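PDB 5HX0: sialidase domain-containing protein from Dyadobacter fermentans, which is of unknown function but has a sialidase-like beta-propeller fold, which suggests, without proving, a role in carbohydrate recognition or processing. Local coordinates for residues L129-L132 with T136-C139; G210-Y213 with R219-W222. One frame throughout, in Å; residues are numbered along the deposited sequence.

Overall arrangement
Six successive antiparallel sheets fit the six-bladed beta-propeller of the sialidase families, and the contacts lie in consecutive blades. Contact 1 (129-132 with 136-139) joins the first two strands of one blade; contact 2 (210-213 with 219-222) joins the loop before the short first strand, and Tyr213 of that strand, to the second strand of the next. Their centres lie 10 Å apart, and the blades meet through apolar side chains: Leu130 CD2 is 3.6 Å from Ile220 CG2, and Leu138 CD1 is 3.9 Å from Met212 SE. No active site is established. A glycerol lies about 5 Å from the Gln131 side chain and an acetate about 3 Å from that of Arg219, both probably from the crystallisation liquor.

Contact 1: L129-L132 with T136-C139; sequences LLQL and TILC
Leu129 meets Cys139, its antiparallel non-hydrogen-bonded partner, through one methyl branch: CD2 lies 3.7 Å from Cys139 CB and almost as near to SG. Its chi1 of -60° sets CG beside the backbone N, and chi2 near 180° extends CD1 and leaves CD2 as the branch turned to the partner strand, where it also reaches Ile137 CG2 at 4.1 Å. Leu129 N is hydrogen-bonded to Ser62 OG of strand 56-65.

Leu130 and Leu138 form the hydrogen-bonded pair. Leu130 N donates to Leu138 O at 2.8 Å, and the reciprocal bond from Leu138 N to Leu130 O is equally short. Their side chains lie alongside each other on the sheet face that turns to the next blade, with Leu130 CD2 4.2 Å from Leu138 CD1.

These are the first two strands of a propeller blade, a beta hairpin whose local axes run antiparallel at 166°. On the other face, the one bearing Leu129, Gln131 and Ile137 form a second non-hydrogen-bonded pair, the extended chain of Gln131 passing Ile137 CG1 at 4.3 Å from CG. Gln131 NE2 is hydrogen-bonded to Lys65 O, and Ile64 touches both Gln131 and Ile137.

Leu132 N donates to Thr136 O at 2.8 Å. Leu132 CD1 packs 3.9 Å from Thr136 CB, the two side chains running side by side, while Thr136 OG1 is hydrogen-bonded to Asp134 OD1 in the turn.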
loop_
_atom_site.group_PDB
_atom_site.type_symbol
_atom_site.label_atom_id
_atom_site.label_comp_id
_atom_site.label_asym_id
_atom_site.label_seq_id
_atom_site.Cartn_x
_atom_site.Cartn_y
_atom_site.Cartn_z
ATOM N N LEU A 129 7.867 16.683 -0.863
ATOM C CA LEU A 129 6.778 17.526 -1.343
ATOM C C LEU A 129 7.300 18.854 -1.899
ATOM O O LEU A 129 8.189 19.489 -1.315
ATOM C CB LEU A 129 5.795 17.806 -0.199
ATOM C CG LEU A 129 5.088 16.619 0.466
ATOM C CD1 LEU A 129 4.195 17.079 1.649
ATOM C CD2 LEU A 129 4.241 15.876 -0.565
ATOM N N LEU A 130 6.733 19.281 -3.028
ATOM C CA LEU A 130 6.893 20.653 -3.520
ATOM C C LEU A 130 5.504 21.218 -3.787
ATOM O O LEU A 130 4.726 20.607 -4.523
ATOM C CB LEU A 130 7.710 20.721 -4.814
ATOM C CG LEU A 130 7.821 22.152 -5.403
ATOM C CD1 LEU A 130 8.656 23.077 -4.481
ATOM C CD2 LEU A 130 8.419 22.129 -6.806
ATOM N N GLN A 131 5.185 22.368 -3.202
ATOM C CA GLN A 131 3.932 23.048 -3.514
ATOM C C GLN A 131 4.227 24.237 -4.423
ATOM O O GLN A 131 4.978 25.133 -4.032
ATOM C CB GLN A 131 3.213 23.522 -2.255
ATOM C CG GLN A 131 1.906 24.257 -2.574
ATOM C CD GLN A 131 1.147 24.633 -1.330
ATOM O OE1 GLN A 131 0.023 24.185 -1.128
ATOM N NE2 GLN A 131 1.774 25.427 -0.467
ATOM N N LEU A 132 3.642 24.239 -5.627
ATOM C CA LEU A 132 3.786 25.367 -6.542
ATOM C C LEU A 132 2.911 26.539 -6.103
ATOM O O LEU A 132 1.925 26.374 -5.382
ATOM C CB LEU A 132 3.403 24.969 -7.974
ATOM C CG LEU A 132 4.150 23.748 -8.531
ATOM C CD1 LEU A 132 3.917 23.604 -10.040
ATOM C CD2 LEU A 132 5.642 23.851 -8.228
ATOM N N THR A 136 -0.531 23.392 -7.152
ATOM C CA THR A 136 -0.102 22.041 -7.510
ATOM C C THR A 136 0.879 21.496 -6.479
ATOM O O THR A 136 1.746 22.223 -5.987
ATOM C CB THR A 136 0.561 22.069 -8.883
ATOM O OG1 THR A 136 -0.377 22.575 -9.847
ATOM C CG2 THR A 136 1.037 20.674 -9.294
ATOM N N ILE A 137 0.763 20.208 -6.156
ATOM C CA ILE A 137 1.716 19.564 -5.249
ATOM C C ILE A 137 2.379 18.406 -5.969
ATOM O O ILE A 137 1.693 17.558 -6.550
ATOM C CB ILE A 137 1.049 19.077 -3.950
ATOM C CG1 ILE A 137 0.383 20.243 -3.211
ATOM C CG2 ILE A 137 2.092 18.368 -3.033
ATOM C CD1 ILE A 137 -0.606 19.785 -2.123
ATOM N N LEU A 138 3.711 18.386 -5.942
ATOM C CA LEU A 138 4.507 17.260 -6.414
ATOM C C LEU A 138 5.016 16.493 -5.205
ATOM O O LEU A 138 5.399 17.103 -4.205
ATOM C CB LEU A 138 5.700 17.729 -7.238
ATOM C CG LEU A 138 5.435 18.638 -8.442
ATOM C CD1 LEU A 138 6.755 19.030 -9.092
ATOM C CD2 LEU A 138 4.581 17.893 -9.430
ATOM N N CYS A 139 5.033 15.161 -5.301
ATOM C CA CYS A 139 5.578 14.317 -4.234
ATOM C C CYS A 139 6.566 13.344 -4.874
ATOM O O CYS A 139 6.163 12.330 -5.449
ATOM C CB CYS A 139 4.469 13.580 -3.474
ATOM S SG CYS A 139 5.108 12.561 -2.120
#

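Contact 2: G210-Y213 with R219-W222; sequences GAMY and RILW
The indole of Trp222 carries the selenomethionine Met212 over one face. The terminal methyl CE sits 3.4 Å from the centroid of the six-membered ring, 15° off the normal, which defines a CH-pi contact. The selenium atom SE stands farther back, 4.6 Å from the centroid of the five-membered ring and likewise over its face, the selenium counterpart of a Met-aromatic interaction. CG lies by the five-membered ring, 3.6 Å from Trp222 CD1. A chain extended beyond CG spreads CG, SE and CE in turn across the indole. Trp222 NE1 donates to a water 3.0 Å away, displaced from the ring plane to the side of Met212, which in turn donates to Gly210 O at 2.8 Å and so ties the indole to the loop backbone. The Trp249 ring also meets Trp222, their planes inclined at about 55°.

The loop 210-212 leads into the short strand 213-214, of which Tyr213 is the first residue; this is an edge strand of the blade's four-stranded antiparallel sheet and pairs with 220-229. Tyr213 and Leu221 make a hydrogen-bonded pair. The bond from Leu221 N to Tyr213 O, at 2.8 Å, is almost perfectly straight at the hydrogen (179°), whereas Tyr213 N to Leu221 O is longer, 3.0 Å, and more bent. The phenol of Tyr213 leads away from strand 220-229 and meets the ring of Tyr269 on strand 262-270. Met212 CB lies 4.1 Å from Ile220 CG2. The side chain of Arg219, whose end also turns away, forms a salt bridge from NE to Asp243 OD1, and Arg219 N is hydrogen-bonded to Asn217 OD1 in the connecting turn.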
loop_
_atom_site.group_PDB
_atom_site.type_symbol
_atom_site.label_atom_id
_atom_site.label_comp_id
_atom_site.label_asym_id
_atom_site.label_seq_id
_atom_site.Cartn_x
_atom_site.Cartn_y
_atom_site.Cartn_z
ATOM N N GLY A 210 15.494 15.565 -1.101
ATOM C CA GLY A 210 15.842 16.977 -1.049
ATOM C C GLY A 210 14.723 17.813 -1.629
ATOM O O GLY A 210 13.816 17.310 -2.286
ATOM N N ALA A 211 14.798 19.118 -1.364
ATOM C CA ALA A 211 13.776 20.036 -1.844
ATOM C C ALA A 211 14.025 20.424 -3.298
ATOM O O ALA A 211 15.162 20.732 -3.693
ATOM C CB ALA A 211 13.727 21.297 -0.976
HETATM N N MSE A 212 12.951 20.398 -4.089
HETATM C CA MSE A 212 12.897 21.054 -5.384
HETATM C C MSE A 212 12.670 22.530 -5.129
HETATM O O MSE A 212 12.405 22.917 -3.993
HETATM C CB MSE A 212 11.757 20.491 -6.241
HETATM C CG MSE A 212 11.841 19.010 -6.485
HETATM SE SE MSE A 212 10.218 18.450 -7.417
HETATM C CE MSE A 212 10.708 16.629 -7.864
ATOM N N TYR A 213 12.740 23.362 -6.174
ATOM C CA TYR A 213 12.444 24.778 -5.989
ATOM C C TYR A 213 11.775 25.311 -7.251
ATOM O O TYR A 213 12.190 24.994 -8.370
ATOM C CB TYR A 213 13.722 25.571 -5.646
ATOM C CG TYR A 213 13.446 26.969 -5.139
ATOM C CD1 TYR A 213 13.336 28.041 -6.027
ATOM C CD2 TYR A 213 13.272 27.213 -3.783
ATOM C CE1 TYR A 213 13.071 29.314 -5.572
ATOM C CE2 TYR A 213 13.011 28.494 -3.313
ATOM C CZ TYR A 213 12.906 29.532 -4.215
ATOM O OH TYR A 213 12.644 30.806 -3.777
ATOM N N ARG A 219 9.782 27.814 -13.742
ATOM C CA ARG A 219 10.520 26.587 -13.992
ATOM C C ARG A 219 10.833 25.889 -12.661
ATOM O O ARG A 219 11.054 26.545 -11.644
ATOM C CB ARG A 219 11.773 26.958 -14.775
ATOM C CG ARG A 219 12.991 26.152 -14.585
ATOM C CD ARG A 219 14.075 26.719 -15.529
ATOM N NE ARG A 219 13.720 26.592 -16.947
ATOM C CZ ARG A 219 14.594 26.666 -17.951
ATOM N NH1 ARG A 219 15.881 26.866 -17.700
ATOM N NH2 ARG A 219 14.182 26.532 -19.204
ATOM N N ILE A 220 10.806 24.553 -12.652
ATOM C CA ILE A 220 11.078 23.788 -11.427
ATOM C C ILE A 220 12.484 23.214 -11.500
ATOM O O ILE A 220 12.826 22.514 -12.461
ATOM C CB ILE A 220 10.064 22.654 -11.213
ATOM C CG1 ILE A 220 8.636 23.190 -11.282
ATOM C CG2 ILE A 220 10.326 21.993 -9.830
ATOM C CD1 ILE A 220 7.626 22.107 -11.154
ATOM N N LEU A 221 13.270 23.468 -10.460
ATOM C CA LEU A 221 14.642 22.998 -10.324
ATOM C C LEU A 221 14.665 21.767 -9.430
ATOM O O LEU A 221 14.004 21.740 -8.396
ATOM C CB LEU A 221 15.512 24.090 -9.695
ATOM C CG LEU A 221 15.412 25.439 -10.382
ATOM C CD1 LEU A 221 16.130 26.494 -9.564
ATOM C CD2 LEU A 221 16.017 25.321 -11.765
ATOM N N TRP A 222 15.449 20.764 -9.812
ATOM C CA TRP A 222 15.534 19.531 -9.032
ATOM C C TRP A 222 16.950 18.998 -9.163
ATOM O O TRP A 222 17.378 18.658 -10.272
ATOM C CB TRP A 222 14.527 18.494 -9.540
ATOM C CG TRP A 222 14.388 17.278 -8.673
ATOM C CD1 TRP A 222 14.800 17.124 -7.378
ATOM C CD2 TRP A 222 13.795 16.031 -9.064
ATOM N NE1 TRP A 222 14.493 15.852 -6.931
ATOM C CE2 TRP A 222 13.870 15.166 -7.949
ATOM C CE3 TRP A 222 13.197 15.571 -10.249
ATOM C CZ2 TRP A 222 13.371 13.867 -7.979
ATOM C CZ3 TRP A 222 12.703 14.286 -10.284
ATOM C CH2 TRP A 222 12.793 13.440 -9.157
HETATM O O HOH W 1 13.989 15.172 -4.056
#